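Local coordinates for E2A dna-binding protein (Human adenovirus 5, PDB 2WB0) that binds single-stranded DNA and, by forming multimers, unwinds the template without ATP during strand-displacement replication of the viral genome, at residues F32-P36 against V85-H90; M70-L75 against A306-V310. All blocks are in the same frame, centred on the assembly; numbering follows the deposited sequence.

Contact 1. Residues F32-P36 against V85-H90; sequences FKLLP and VTYKHH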
ATOM      1  N   PHE A  32       8.464 -19.206 -17.112  1.00 23.50           N
ATOM      2  CA  PHE A  32       9.098 -18.489 -16.002  1.00 22.18           C
ATOM      3  C   PHE A  32      10.646 -18.477 -16.106  1.00 21.98           C
ATOM      4  O   PHE A  32      11.274 -19.530 -16.326  1.00 21.26           O
ATOM      5  CB  PHE A  32       8.661 -19.142 -14.687  1.00 22.02           C
ATOM      6  CG  PHE A  32       9.138 -18.424 -13.483  1.00 22.02           C
ATOM      7  CD1 PHE A  32       8.450 -17.278 -13.033  1.00 19.23           C
ATOM      8  CD2 PHE A  32      10.250 -18.870 -12.782  1.00 19.95           C
ATOM      9  CE1 PHE A  32       8.896 -16.591 -11.912  1.00 19.81           C
ATOM     10  CE2 PHE A  32      10.695 -18.206 -11.644  1.00 16.90           C
ATOM     11  CZ  PHE A  32      10.017 -17.062 -11.204  1.00 23.12           C
ATOM     12  N   LYS A  33      11.263 -17.321 -15.885  1.00 19.59           N
ATOM     13  CA  LYS A  33      12.722 -17.120 -16.025  1.00 20.80           C
ATOM     14  C   LYS A  33      13.266 -16.288 -14.872  1.00 18.89           C
ATOM     15  O   LYS A  33      14.345 -15.697 -14.964  1.00 20.17           O
ATOM     16  CB  LYS A  33      13.071 -16.417 -17.366  1.00 20.54           C
ATOM     17  CG  LYS A  33      12.794 -17.212 -18.651  1.00 20.29           C
ATOM     18  CD  LYS A  33      13.512 -18.613 -18.690  1.00 22.50           C
ATOM     19  CE  LYS A  33      13.232 -19.330 -20.052  1.00 22.21           C
ATOM     20  NZ  LYS A  33      14.102 -20.658 -20.167  1.00 24.49           N
ATOM     21  N   LEU A  34      12.539 -16.276 -13.753  1.00 19.20           N
ATOM     22  CA  LEU A  34      12.962 -15.537 -12.568  1.00 17.18           C
ATOM     23  C   LEU A  34      13.227 -14.050 -12.872  1.00 16.15           C
ATOM     24  O   LEU A  34      14.048 -13.434 -12.245  1.00 15.35           O
ATOM     25  CB  LEU A  34      14.211 -16.200 -12.007  1.00 19.19           C
ATOM     26  CG  LEU A  34      14.438 -16.474 -10.527  1.00 21.51           C
ATOM     27  CD1 LEU A  34      15.909 -16.141 -10.039  1.00 23.42           C
ATOM     28  CD2 LEU A  34      13.352 -16.107  -9.547  1.00 21.33           C
ATOM     29  N   LEU A  35      12.533 -13.481 -13.849  1.00 14.33           N
ATOM     30  CA  LEU A  35      12.759 -12.103 -14.214  1.00 15.69           C
ATOM     31  C   LEU A  35      11.869 -11.183 -13.379  1.00 16.71           C
ATOM     32  O   LEU A  35      10.822 -11.619 -12.914  1.00 17.55           O
ATOM     33  CB  LEU A  35      12.376 -11.929 -15.676  1.00 15.42           C
ATOM     34  CG  LEU A  35      13.424 -11.973 -16.815  1.00 21.78           C
ATOM     35  CD1 LEU A  35      14.881 -11.992 -16.496  1.00 19.70           C
ATOM     36  CD2 LEU A  35      13.039 -12.753 -18.010  1.00 21.62           C
ATOM     37  N   PRO A  36      12.280  -9.921 -13.222  1.00 18.70           N
ATOM     38  CA  PRO A  36      11.623  -9.098 -12.193  1.00 20.32           C
ATOM     39  C   PRO A  36      10.124  -8.861 -12.433  1.00 20.57           C
ATOM     40  O   PRO A  36       9.392  -8.782 -11.471  1.00 20.65           O
ATOM     41  CB  PRO A  36      12.415  -7.790 -12.213  1.00 20.26           C
ATOM     42  CG  PRO A  36      13.567  -7.929 -13.170  1.00 22.20           C
ATOM     43  CD  PRO A  36      13.551  -9.342 -13.709  1.00 17.88           C
ATOM     44  N   VAL A  85      19.788 -13.480  -5.922  1.00 26.86           N
ATOM     45  CA  VAL A  85      19.645 -12.731  -7.138  1.00 27.55           C
ATOM     46  C   VAL A  85      19.008 -11.390  -6.850  1.00 29.05           C
ATOM     47  O   VAL A  85      18.085 -11.342  -6.077  1.00 29.64           O
ATOM     48  CB  VAL A  85      18.991 -13.505  -8.324  1.00 28.46           C
ATOM     49  CG1 VAL A  85      18.842 -14.976  -8.099  1.00 30.32           C
ATOM     50  CG2 VAL A  85      17.730 -12.779  -8.973  1.00 29.93           C
ATOM     51  N   THR A  86      19.547 -10.305  -7.407  1.00 28.50           N
ATOM     52  CA  THR A  86      18.908  -8.983  -7.317  1.00 27.58           C
ATOM     53  C   THR A  86      19.030  -8.376  -8.716  1.00 25.79           C
ATOM     54  O   THR A  86      20.082  -8.563  -9.416  1.00 24.65           O
ATOM     55  CB  THR A  86      19.621  -8.076  -6.313  1.00 27.20           C
ATOM     56  OG1 THR A  86      20.941  -7.889  -6.777  1.00 37.32           O
ATOM     57  CG2 THR A  86      19.823  -8.757  -4.963  1.00 29.05           C
ATOM     58  N   TYR A  87      17.969  -7.694  -9.145  1.00 21.68           N
ATOM     59  CA  TYR A  87      18.022  -6.946 -10.385  1.00 21.61           C
ATOM     60  C   TYR A  87      18.009  -5.498  -9.963  1.00 21.08           C
ATOM     61  O   TYR A  87      17.048  -5.029  -9.346  1.00 20.00           O
ATOM     62  CB  TYR A  87      16.818  -7.238 -11.255  1.00 19.52           C
ATOM     63  CG  TYR A  87      16.754  -8.726 -11.697  1.00 22.46           C
ATOM     64  CD1 TYR A  87      17.367  -9.166 -12.881  1.00 16.35           C
ATOM     65  CD2 TYR A  87      16.085  -9.667 -10.938  1.00 17.53           C
ATOM     66  CE1 TYR A  87      17.248 -10.482 -13.272  1.00 18.29           C
ATOM     67  CE2 TYR A  87      15.999 -10.991 -11.315  1.00 15.14           C
ATOM     68  CZ  TYR A  87      16.605 -11.398 -12.491  1.00 17.75           C
ATOM     69  OH  TYR A  87      16.541 -12.723 -12.908  1.00 20.81           O
ATOM     70  N   LYS A  88      19.070  -4.776 -10.284  1.00 21.11           N
ATOM     71  CA  LYS A  88      19.164  -3.388  -9.870  1.00 22.71           C
ATOM     72  C   LYS A  88      17.981  -2.595 -10.410  1.00 21.47           C
ATOM     73  O   LYS A  88      17.565  -2.802 -11.539  1.00 23.01           O
ATOM     74  CB  LYS A  88      20.476  -2.804 -10.360  1.00 25.40           C
ATOM     75  CG  LYS A  88      20.889  -1.615  -9.515  1.00 28.60           C
ATOM     76  CD  LYS A  88      22.342  -1.260  -9.734  1.00 37.21           C
ATOM     77  CE  LYS A  88      22.620   0.025  -8.913  1.00 44.19           C
ATOM     78  NZ  LYS A  88      23.588   0.910  -9.672  1.00 49.58           N
ATOM     79  N   HIS A  89      17.401  -1.724  -9.596  1.00 21.98           N
ATOM     80  CA  HIS A  89      16.198  -0.909  -9.982  1.00 21.77           C
ATOM     81  C   HIS A  89      14.869  -1.675 -10.100  1.00 21.80           C
ATOM     82  O   HIS A  89      13.840  -1.113 -10.560  1.00 21.03           O
ATOM     83  CB  HIS A  89      16.428  -0.067 -11.249  1.00 23.13           C
ATOM     84  CG  HIS A  89      17.771   0.575 -11.286  1.00 26.38           C
ATOM     85  ND1 HIS A  89      18.090   1.657 -10.493  1.00 28.37           N
ATOM     86  CD2 HIS A  89      18.907   0.244 -11.949  1.00 31.88           C
ATOM     87  CE1 HIS A  89      19.350   2.000 -10.706  1.00 32.95           C
ATOM     88  NE2 HIS A  89      19.875   1.151 -11.580  1.00 30.71           N
ATOM     89  N   HIS A  90      14.899  -2.949  -9.713  1.00 19.66           N
ATOM     90  CA  HIS A  90      13.682  -3.757  -9.614  1.00 19.74           C
ATOM     91  C   HIS A  90      13.507  -4.315  -8.178  1.00 18.15           C
ATOM     92  O   HIS A  90      13.531  -5.514  -7.963  1.00 18.83           O
ATOM     93  CB  HIS A  90      13.685  -4.912 -10.626  1.00 18.54           C
ATOM     94  CG  HIS A  90      13.749  -4.428 -12.052  1.00 23.60           C
ATOM     95  ND1 HIS A  90      12.624  -4.196 -12.820  1.00 20.31           N
ATOM     96  CD2 HIS A  90      14.819  -4.099 -12.826  1.00 20.18           C
ATOM     97  CE1 HIS A  90      13.002  -3.759 -14.019  1.00 25.28           C
ATOM     98  NE2 HIS A  90      14.331  -3.671 -14.036  1.00 20.08           N
TER

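Contact 2. Residues M70-L75 against A306-V310; sequences MMGRFL and ALVMV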
ATOM      1  N   MET A  70       0.119  -9.207  -4.173  1.00 17.28           N
ATOM      2  CA  MET A  70       1.098  -8.795  -3.204  1.00 15.16           C
ATOM      3  C   MET A  70       1.793 -10.007  -2.598  1.00 14.58           C
ATOM      4  O   MET A  70       2.990  -9.956  -2.352  1.00 13.93           O
ATOM      5  CB  MET A  70       0.540  -7.870  -2.116  1.00 14.30           C
ATOM      6  CG  MET A  70       0.074  -6.510  -2.643  1.00 16.97           C
ATOM      7  SD  MET A  70       1.302  -5.580  -3.638  1.00 17.91           S
ATOM      8  CE  MET A  70       2.522  -5.427  -2.343  1.00 16.20           C
ATOM      9  N   MET A  71       1.059 -11.052  -2.262  1.00 13.43           N
ATOM     10  CA  MET A  71       1.752 -12.245  -1.818  1.00 14.70           C
ATOM     11  C   MET A  71       2.819 -12.668  -2.870  1.00 14.67           C
ATOM     12  O   MET A  71       3.935 -13.075  -2.512  1.00 14.10           O
ATOM     13  CB  MET A  71       0.740 -13.388  -1.699  1.00 14.74           C
ATOM     14  CG  MET A  71      -0.072 -13.323  -0.398  1.00 14.33           C
ATOM     15  SD  MET A  71      -1.097 -14.797  -0.152  1.00 16.63           S
ATOM     16  CE  MET A  71       0.101 -15.857   0.506  1.00 18.01           C
ATOM     17  N   GLY A  72       2.432 -12.586  -4.136  1.00 13.52           N
ATOM     18  CA  GLY A  72       3.360 -12.890  -5.243  1.00 14.30           C
ATOM     19  C   GLY A  72       4.641 -12.078  -5.181  1.00 14.33           C
ATOM     20  O   GLY A  72       5.758 -12.610  -5.340  1.00 15.57           O
ATOM     21  N   ARG A  73       4.518 -10.788  -4.951  1.00 14.57           N
ATOM     22  CA  ARG A  73       5.698  -9.975  -4.823  1.00 14.95           C
ATOM     23  C   ARG A  73       6.550 -10.352  -3.611  1.00 15.98           C
ATOM     24  O   ARG A  73       7.799 -10.274  -3.649  1.00 16.07           O
ATOM     25  CB  ARG A  73       5.276  -8.504  -4.694  1.00 14.78           C
ATOM     26  CG  ARG A  73       4.528  -7.889  -5.938  1.00 14.90           C
ATOM     27  CD  ARG A  73       4.445  -6.348  -5.706  1.00 17.59           C
ATOM     28  NE  ARG A  73       3.469  -5.583  -6.554  1.00 22.05           N
ATOM     29  CZ  ARG A  73       3.118  -4.293  -6.386  1.00 21.09           C
ATOM     30  NH1 ARG A  73       3.526  -3.563  -5.305  1.00 22.62           N
ATOM     31  NH2 ARG A  73       2.278  -3.725  -7.287  1.00 18.16           N
ATOM     32  N   PHE A  74       5.893 -10.681  -2.498  1.00 15.35           N
ATOM     33  CA  PHE A  74       6.667 -11.047  -1.316  1.00 16.12           C
ATOM     34  C   PHE A  74       7.357 -12.374  -1.539  1.00 14.95           C
ATOM     35  O   PHE A  74       8.480 -12.529  -1.132  1.00 17.10           O
ATOM     36  CB  PHE A  74       5.765 -11.097  -0.091  1.00 14.67           C
ATOM     37  CG  PHE A  74       5.325  -9.755   0.349  1.00 15.89           C
ATOM     38  CD1 PHE A  74       6.258  -8.719   0.505  1.00 13.79           C
ATOM     39  CD2 PHE A  74       3.944  -9.486   0.576  1.00 15.40           C
ATOM     40  CE1 PHE A  74       5.885  -7.448   0.927  1.00 14.28           C
ATOM     41  CE2 PHE A  74       3.573  -8.216   1.011  1.00 12.86           C
ATOM     42  CZ  PHE A  74       4.498  -7.209   1.200  1.00 12.26           C
ATOM     43  N   LEU A  75       6.692 -13.304  -2.197  1.00 17.10           N
ATOM     44  CA  LEU A  75       7.285 -14.599  -2.493  1.00 16.33           C
ATOM     45  C   LEU A  75       8.488 -14.396  -3.420  1.00 16.98           C
ATOM     46  O   LEU A  75       9.590 -14.906  -3.194  1.00 17.09           O
ATOM     47  CB  LEU A  75       6.265 -15.441  -3.235  1.00 16.33           C
ATOM     48  CG  LEU A  75       6.345 -16.987  -3.143  1.00 19.74           C
ATOM     49  CD1 LEU A  75       5.729 -17.776  -4.272  1.00 21.10           C
ATOM     50  CD2 LEU A  75       7.549 -17.709  -2.399  1.00 19.35           C
ATOM     51  N   ALA A 306      -0.508 -10.323   4.005  1.00 14.92           N
ATOM     52  CA  ALA A 306       0.020 -10.938   2.758  1.00 14.91           C
ATOM     53  C   ALA A 306       1.471 -11.295   3.028  1.00 13.96           C
ATOM     54  O   ALA A 306       1.942 -12.402   2.623  1.00 15.54           O
ATOM     55  CB  ALA A 306      -0.016 -10.015   1.579  1.00 14.28           C
ATOM     56  N   LEU A 307       2.193 -10.387   3.667  1.00 13.17           N
ATOM     57  CA  LEU A 307       3.609 -10.660   3.979  1.00 15.37           C
ATOM     58  C   LEU A 307       3.775 -11.875   4.947  1.00 16.42           C
ATOM     59  O   LEU A 307       4.638 -12.797   4.783  1.00 17.69           O
ATOM     60  CB  LEU A 307       4.305  -9.405   4.534  1.00 14.47           C
ATOM     61  CG  LEU A 307       5.758  -9.609   5.081  1.00 18.31           C
ATOM     62  CD1 LEU A 307       6.745 -10.109   4.012  1.00 14.07           C
ATOM     63  CD2 LEU A 307       6.337  -8.290   5.718  1.00 16.08           C
ATOM     64  N   VAL A 308       2.970 -11.834   5.980  1.00 17.06           N
ATOM     65  CA  VAL A 308       2.995 -12.875   7.045  1.00 17.00           C
ATOM     66  C   VAL A 308       2.598 -14.225   6.518  1.00 16.32           C
ATOM     67  O   VAL A 308       3.239 -15.250   6.855  1.00 17.31           O
ATOM     68  CB  VAL A 308       2.190 -12.406   8.345  1.00 16.19           C
ATOM     69  CG1 VAL A 308       2.072 -13.589   9.381  1.00 20.17           C
ATOM     70  CG2 VAL A 308       2.786 -11.215   8.925  1.00 16.47           C
ATOM     71  N   MET A 309       1.616 -14.267   5.624  1.00 16.21           N
ATOM     72  CA  MET A 309       1.186 -15.539   5.121  1.00 17.90           C
ATOM     73  C   MET A 309       2.258 -16.072   4.124  1.00 17.03           C
ATOM     74  O   MET A 309       2.437 -17.292   4.008  1.00 17.09           O
ATOM     75  CB  MET A 309      -0.205 -15.434   4.472  1.00 18.26           C
ATOM     76  CG  MET A 309      -1.267 -15.105   5.576  1.00 20.40           C
ATOM     77  SD  MET A 309      -2.921 -15.067   4.919  1.00 23.41           S
ATOM     78  CE  MET A 309      -3.306 -16.806   4.760  1.00 25.96           C
ATOM     79  N   VAL A 310       2.940 -15.183   3.409  1.00 17.18           N
ATOM     80  CA  VAL A 310       4.066 -15.696   2.566  1.00 15.76           C
ATOM     81  C   VAL A 310       5.147 -16.353   3.467  1.00 17.87           C
ATOM     82  O   VAL A 310       5.732 -17.421   3.111  1.00 18.60           O
ATOM     83  CB  VAL A 310       4.615 -14.601   1.591  1.00 17.25           C
ATOM     84  CG1 VAL A 310       6.035 -14.942   1.054  1.00 16.97           C
ATOM     85  CG2 VAL A 310       3.674 -14.464   0.391  1.00 13.03           C
TER

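Contact 1. Residues F32-P36 against V85-H90
Two irregular loops of the helical region meet here, F32-P36 following helix 26-31 and V85-H90 following helix 64-83. The chief interactions are CH-pi contacts made by one proline ring with two aromatic rings: P36 CD sits 3.6 Å from the centroid of the Y87 ring, only 3° off its normal, and P36 CG lies 3.9 Å from the centroid of the H90 ring, 20° off the normal. A type II turn from Y87 to H90, closed by H90 N to Y87 O at 3.0 Å, brings both rings to the same proline. Polar contact is slight: Y87 OH gives a weak hydrogen bond to L34 O at 2.7 Å, while W8 NE1 of helix 7-21 hydrogen-bonds K33 O. Apolar contacts complete the fit around Y87, L34 CD1 lying 3.7 Å from V85 CG1 and L35 CD1 4.3 Å from Y87 CE1. With no backbone pairing between the loops and no charged pair, their fit depends chiefly on ring faces and aliphatic carbon.

Contact 2. Residues M70-L75 against A306-V310
F74 lays one face of its ring over the side chain of L307, whose CB stands 3.9 Å from the ring centroid and 16° off the normal, a CH-pi contact. The same ring also reaches the neighbouring residue, F74 CD2 lying 3.9 Å from A306 C and F74 CE2 4.1 Å from A306 CB. A306 is where the helices come closest in backbone terms: its CA is 5.1 Å from the CA of M71, and its small methyl leaves room for M71 CG at 3.9 Å from A306 CB and for M70 CB at 4.3 Å from the same atom. One turn further on, V310 points into the helix 70-75 surface between M71, F74 and L75. Its CG2 is 3.2 Å from M71 O and 3.8 Å from M71 CB, and its CG1 is 4.3 Å from L75 CB. M71 reaches across to the other helix, its CE 4.0 Å from M309 CB; M71 also meets C46, W49 and L50 of helix 40-53, so a third helix shares this interior. No hydrogen bond crosses the interface, and the backbone bonds F74 N to M70 O (3.0 Å) and V310 N to A306 O (3.1 Å) stay within their own helices. The axes approach to 8.7 Å and cross at -51°, with the two helices running obliquely in the same general sense. This is a buried, apolar helix-helix crossing, joining helix 64-83 of the all-alpha region to helix 300-315 of the second zinc-binding region; its angle and four-residue spacings are consistent with ridges-into-grooves packing of the i±4 class.

How the contacts relate
Helix 64-83 connects the two contacts: it carries M70-L75 of contact 2 and runs on into the loop that supplies V85-H90 to contact 1. Their centres are about 17 Å apart and their nearest atoms about 7 Å, so they do not touch, and their segments alternate along the chain. Contact 1 joins two loops of the all-alpha region, whereas contact 2 ties that region to sequence more than 200 residues later. Only contact 2 comes near a metal site: the side chain of M70 lies about 11 Å from a zinc ion and about 8 Å from that of C223, a zinc ligand. Contact 1 lies away from both zinc sites.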